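Local coordinates for uncharacterized protein HtdX (Mycobacterium tuberculosis, PDB 4OOB) that catalyses the reversible dehydration of (3R)-3-hydroxyacyl-CoA to (2E)-enoyl-CoA, with a preference for C8 to C12 chains, at residues Thr11-Val24 with Ile81-Ala93. Residues are numbered along the deposited sequence; the frame is centred on the assembly and turned at random.
Sequences TVTVEELPIDPANV and IAVTDAVGVRVRA
Val14 and Val89 meet through their CB atoms, 4.0 Å apart, at an antiparallel hydrogen-bonded pair joining the edge strand 12-18 to strand 86-99. Paired backbone bonds also link Val12 with Val91 and Leu17 with Val87. Between the Val14-Val89 and Leu17-Val87 pairs the register shifts by one residue, a beta bulge at Glu15 and Glu16 beside Gly88, where the edge strand turns a corner.

Valine and leucine side chains share one face of this sheet. Leu17 CG stands anti to the backbone N (chi1 -166°), and its CD2 branch comes to 4.1 Å from Val89 CG2, while Leu17 CB rests 3.8 Å from Val87 CG2. Thr13 and Arg90 lie on the opposite face; Arg90 CG also passes Thr11 CG2 at 3.9 Å, and Glu16 CG rests on the Ala86 methyl.

Past the strand, Ile19 packs into the turn from Ile81 to Asp85. Its CG1 is anti to the carbonyl carbon (chi1 -73°) and the chain then runs extended to CD1, which meets Ile81 CG2 at 3.9 Å and lies 3.5 Å from Asp85 O, whereas CG2 turns to Val83 O. The two Val83 methyls divide their contacts, CG1 touching Pro21 CB at 3.7 Å and CG2 facing Val24 CG1. Asp85 OD2 accepts from Ala82 N above the carboxylate plane, tying the type I turn, and also forms a salt bridge with Arg79. Asp20 N-caps the following helix through Ala22 N.

Strand 12-18 is outermost in the antiparallel sheet within this chain. Its Val12, Val14 and Leu17, with Val91 of the neighbouring strand, pack on helix 43-57, consistent with the sheet-wrapped helix of a hotdog fold, while strand 102-113 flanks strand 86-99 on the side away from 12-18.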
# COMPACT_ATOMS: atom_id res chain seq x y z
N THR A 11 5.96 -1.26 20.47
CA THR A 11 5.13 -2.47 20.10
C THR A 11 3.64 -2.35 20.43
O THR A 11 3.29 -1.99 21.52
CB THR A 11 5.73 -3.76 20.72
OG1 THR A 11 6.95 -4.06 20.02
CG2 THR A 11 4.79 -4.96 20.58
N VAL A 12 2.76 -2.65 19.47
CA VAL A 12 1.31 -2.83 19.73
C VAL A 12 0.92 -4.27 19.44
O VAL A 12 1.45 -4.89 18.53
CB VAL A 12 0.43 -1.89 18.88
CG1 VAL A 12 -0.74 -2.62 18.21
CG2 VAL A 12 -0.08 -0.70 19.71
N THR A 13 -0.07 -4.77 20.17
CA THR A 13 -0.43 -6.18 20.16
C THR A 13 -1.94 -6.30 20.09
O THR A 13 -2.65 -5.62 20.83
CB THR A 13 0.13 -6.83 21.42
OG1 THR A 13 1.38 -7.44 21.11
CG2 THR A 13 -0.81 -7.84 21.97
N VAL A 14 -2.45 -7.12 19.18
CA VAL A 14 -3.89 -7.35 19.13
C VAL A 14 -4.12 -8.84 19.10
O VAL A 14 -3.75 -9.52 18.16
CB VAL A 14 -4.58 -6.70 17.91
CG1 VAL A 14 -6.10 -6.89 18.01
CG2 VAL A 14 -4.16 -5.24 17.74
N GLU A 15 -4.75 -9.33 20.17
CA GLU A 15 -4.89 -10.76 20.45
C GLU A 15 -5.57 -11.53 19.36
O GLU A 15 -5.07 -12.55 18.90
CB GLU A 15 -5.71 -10.97 21.73
CG GLU A 15 -4.87 -10.97 22.98
CD GLU A 15 -3.93 -12.15 22.97
OE1 GLU A 15 -2.70 -11.93 22.87
OE2 GLU A 15 -4.45 -13.29 23.01
N GLU A 16 -6.76 -11.08 19.01
CA GLU A 16 -7.57 -11.85 18.09
C GLU A 16 -8.43 -10.84 17.40
O GLU A 16 -9.26 -10.17 18.02
CB GLU A 16 -8.42 -12.91 18.81
CG GLU A 16 -9.44 -13.60 17.90
CD GLU A 16 -9.78 -15.02 18.33
OE1 GLU A 16 -8.84 -15.82 18.52
OE2 GLU A 16 -10.99 -15.36 18.44
N LEU A 17 -8.17 -10.69 16.10
CA LEU A 17 -8.85 -9.72 15.28
C LEU A 17 -9.67 -10.53 14.29
O LEU A 17 -9.10 -11.33 13.51
CB LEU A 17 -7.81 -8.82 14.59
CG LEU A 17 -8.32 -7.54 13.95
CD1 LEU A 17 -8.72 -6.56 15.04
CD2 LEU A 17 -7.28 -6.95 13.04
N PRO A 18 -11.01 -10.39 14.36
CA PRO A 18 -11.87 -11.08 13.39
C PRO A 18 -11.82 -10.39 12.03
O PRO A 18 -11.46 -9.23 11.93
CB PRO A 18 -13.28 -10.97 13.99
CG PRO A 18 -13.24 -9.80 14.92
CD PRO A 18 -11.80 -9.64 15.37
N ILE A 19 -12.16 -11.14 11.00
CA ILE A 19 -12.23 -10.58 9.66
C ILE A 19 -13.69 -10.54 9.27
O ILE A 19 -14.38 -11.55 9.30
CB ILE A 19 -11.37 -11.43 8.70
CG1 ILE A 19 -9.88 -11.15 8.99
CG2 ILE A 19 -11.73 -11.17 7.23
CD1 ILE A 19 -8.91 -12.19 8.48
N ASP A 20 -14.16 -9.34 8.93
CA ASP A 20 -15.45 -9.17 8.32
C ASP A 20 -15.45 -9.47 6.81
O ASP A 20 -14.95 -8.66 6.01
CB ASP A 20 -15.95 -7.76 8.53
CG ASP A 20 -17.31 -7.58 7.95
OD1 ASP A 20 -17.93 -8.61 7.59
OD2 ASP A 20 -17.76 -6.43 7.82
N PRO A 21 -16.11 -10.57 6.40
CA PRO A 21 -16.13 -10.92 4.99
C PRO A 21 -16.69 -9.84 4.06
O PRO A 21 -16.29 -9.80 2.88
CB PRO A 21 -17.01 -12.17 4.94
CG PRO A 21 -17.06 -12.69 6.34
CD PRO A 21 -16.91 -11.50 7.22
N ALA A 22 -17.60 -9.00 4.58
CA ALA A 22 -18.22 -7.90 3.79
C ALA A 22 -17.17 -6.84 3.44
O ALA A 22 -17.23 -6.18 2.38
CB ALA A 22 -19.36 -7.25 4.56
N ASN A 23 -16.26 -6.63 4.38
CA ASN A 23 -15.22 -5.65 4.19
C ASN A 23 -14.22 -6.17 3.16
O ASN A 23 -13.79 -5.44 2.29
CB ASN A 23 -14.53 -5.39 5.52
CG ASN A 23 -13.58 -4.26 5.42
OD1 ASN A 23 -12.36 -4.43 5.48
ND2 ASN A 23 -14.11 -3.10 5.18
N VAL A 24 -13.89 -7.46 3.23
CA VAL A 24 -13.07 -8.09 2.21
C VAL A 24 -13.74 -7.93 0.82
O VAL A 24 -13.09 -7.49 -0.12
CB VAL A 24 -12.78 -9.59 2.47
CG1 VAL A 24 -11.80 -10.14 1.41
CG2 VAL A 24 -12.26 -9.84 3.88
N ILE A 81 -4.40 -16.23 4.06
CA ILE A 81 -5.26 -16.05 5.20
C ILE A 81 -6.71 -16.19 4.73
O ILE A 81 -7.13 -15.57 3.75
CB ILE A 81 -5.04 -14.66 5.82
CG1 ILE A 81 -3.64 -14.56 6.41
CG2 ILE A 81 -6.09 -14.37 6.89
CD1 ILE A 81 -3.23 -13.14 6.73
N ALA A 82 -7.45 -17.05 5.42
CA ALA A 82 -8.82 -17.29 5.06
C ALA A 82 -9.68 -16.13 5.56
O ALA A 82 -9.40 -15.49 6.57
CB ALA A 82 -9.32 -18.64 5.60
N VAL A 83 -10.69 -15.82 4.79
CA VAL A 83 -11.73 -14.92 5.19
C VAL A 83 -12.31 -15.38 6.56
O VAL A 83 -12.71 -14.57 7.39
CB VAL A 83 -12.74 -14.90 4.04
CG1 VAL A 83 -14.10 -14.40 4.46
CG2 VAL A 83 -12.18 -14.07 2.91
N THR A 84 -12.31 -16.69 6.81
CA THR A 84 -12.86 -17.27 8.05
C THR A 84 -11.89 -17.27 9.22
O THR A 84 -12.29 -17.56 10.32
CB THR A 84 -13.34 -18.72 7.82
OG1 THR A 84 -12.26 -19.54 7.33
CG2 THR A 84 -14.45 -18.77 6.81
N ASP A 85 -10.62 -16.94 8.98
CA ASP A 85 -9.63 -16.81 10.06
C ASP A 85 -9.89 -15.59 10.94
O ASP A 85 -10.42 -14.57 10.51
CB ASP A 85 -8.23 -16.70 9.49
CG ASP A 85 -7.75 -17.97 8.88
OD1 ASP A 85 -8.26 -19.05 9.24
OD2 ASP A 85 -6.82 -17.91 8.06
N ALA A 86 -9.52 -15.71 12.21
CA ALA A 86 -9.30 -14.56 13.08
C ALA A 86 -7.77 -14.43 13.15
O ALA A 86 -7.08 -15.45 12.95
CB ALA A 86 -9.91 -14.81 14.45
N VAL A 87 -7.22 -13.23 13.40
CA VAL A 87 -5.74 -13.06 13.34
C VAL A 87 -5.07 -12.41 14.54
O VAL A 87 -5.64 -11.53 15.17
CB VAL A 87 -5.28 -12.27 12.07
CG1 VAL A 87 -5.59 -13.04 10.82
CG2 VAL A 87 -5.85 -10.88 12.01
N GLY A 88 -3.86 -12.87 14.87
CA GLY A 88 -3.04 -12.18 15.88
C GLY A 88 -2.29 -11.09 15.14
O GLY A 88 -1.84 -11.30 14.02
N VAL A 89 -2.16 -9.93 15.73
CA VAL A 89 -1.45 -8.83 15.10
C VAL A 89 -0.42 -8.26 16.07
O VAL A 89 -0.71 -7.94 17.20
CB VAL A 89 -2.44 -7.72 14.68
CG1 VAL A 89 -1.74 -6.56 14.01
CG2 VAL A 89 -3.49 -8.27 13.74
N ARG A 90 0.80 -8.11 15.59
CA ARG A 90 1.81 -7.38 16.33
C ARG A 90 2.47 -6.40 15.38
O ARG A 90 2.84 -6.79 14.30
CB ARG A 90 2.87 -8.33 16.91
CG ARG A 90 3.83 -7.66 17.91
CD ARG A 90 5.06 -8.53 18.20
NE ARG A 90 4.72 -9.84 17.67
CZ ARG A 90 5.38 -10.54 16.75
NH1 ARG A 90 6.60 -10.16 16.29
NH2 ARG A 90 4.81 -11.69 16.33
N VAL A 91 2.66 -5.16 15.82
CA VAL A 91 3.26 -4.08 15.01
C VAL A 91 4.42 -3.44 15.73
O VAL A 91 4.35 -3.21 16.95
CB VAL A 91 2.28 -2.91 14.81
CG1 VAL A 91 2.90 -1.84 13.91
CG2 VAL A 91 0.94 -3.39 14.26
N ARG A 92 5.47 -3.08 15.01
CA ARG A 92 6.46 -2.18 15.60
C ARG A 92 7.06 -1.19 14.63
O ARG A 92 7.05 -1.41 13.40
CB ARG A 92 7.52 -2.95 16.39
CG ARG A 92 8.40 -3.85 15.55
CD ARG A 92 9.81 -3.32 15.36
NE ARG A 92 10.78 -4.18 16.01
CZ ARG A 92 12.05 -3.89 16.30
NH1 ARG A 92 12.62 -2.73 16.00
NH2 ARG A 92 12.76 -4.83 16.92
N ALA A 93 7.55 -0.10 15.21
CA ALA A 93 8.12 1.04 14.54
C ALA A 93 9.61 1.13 14.77
O ALA A 93 10.06 1.02 15.88
CB ALA A 93 7.48 2.32 15.05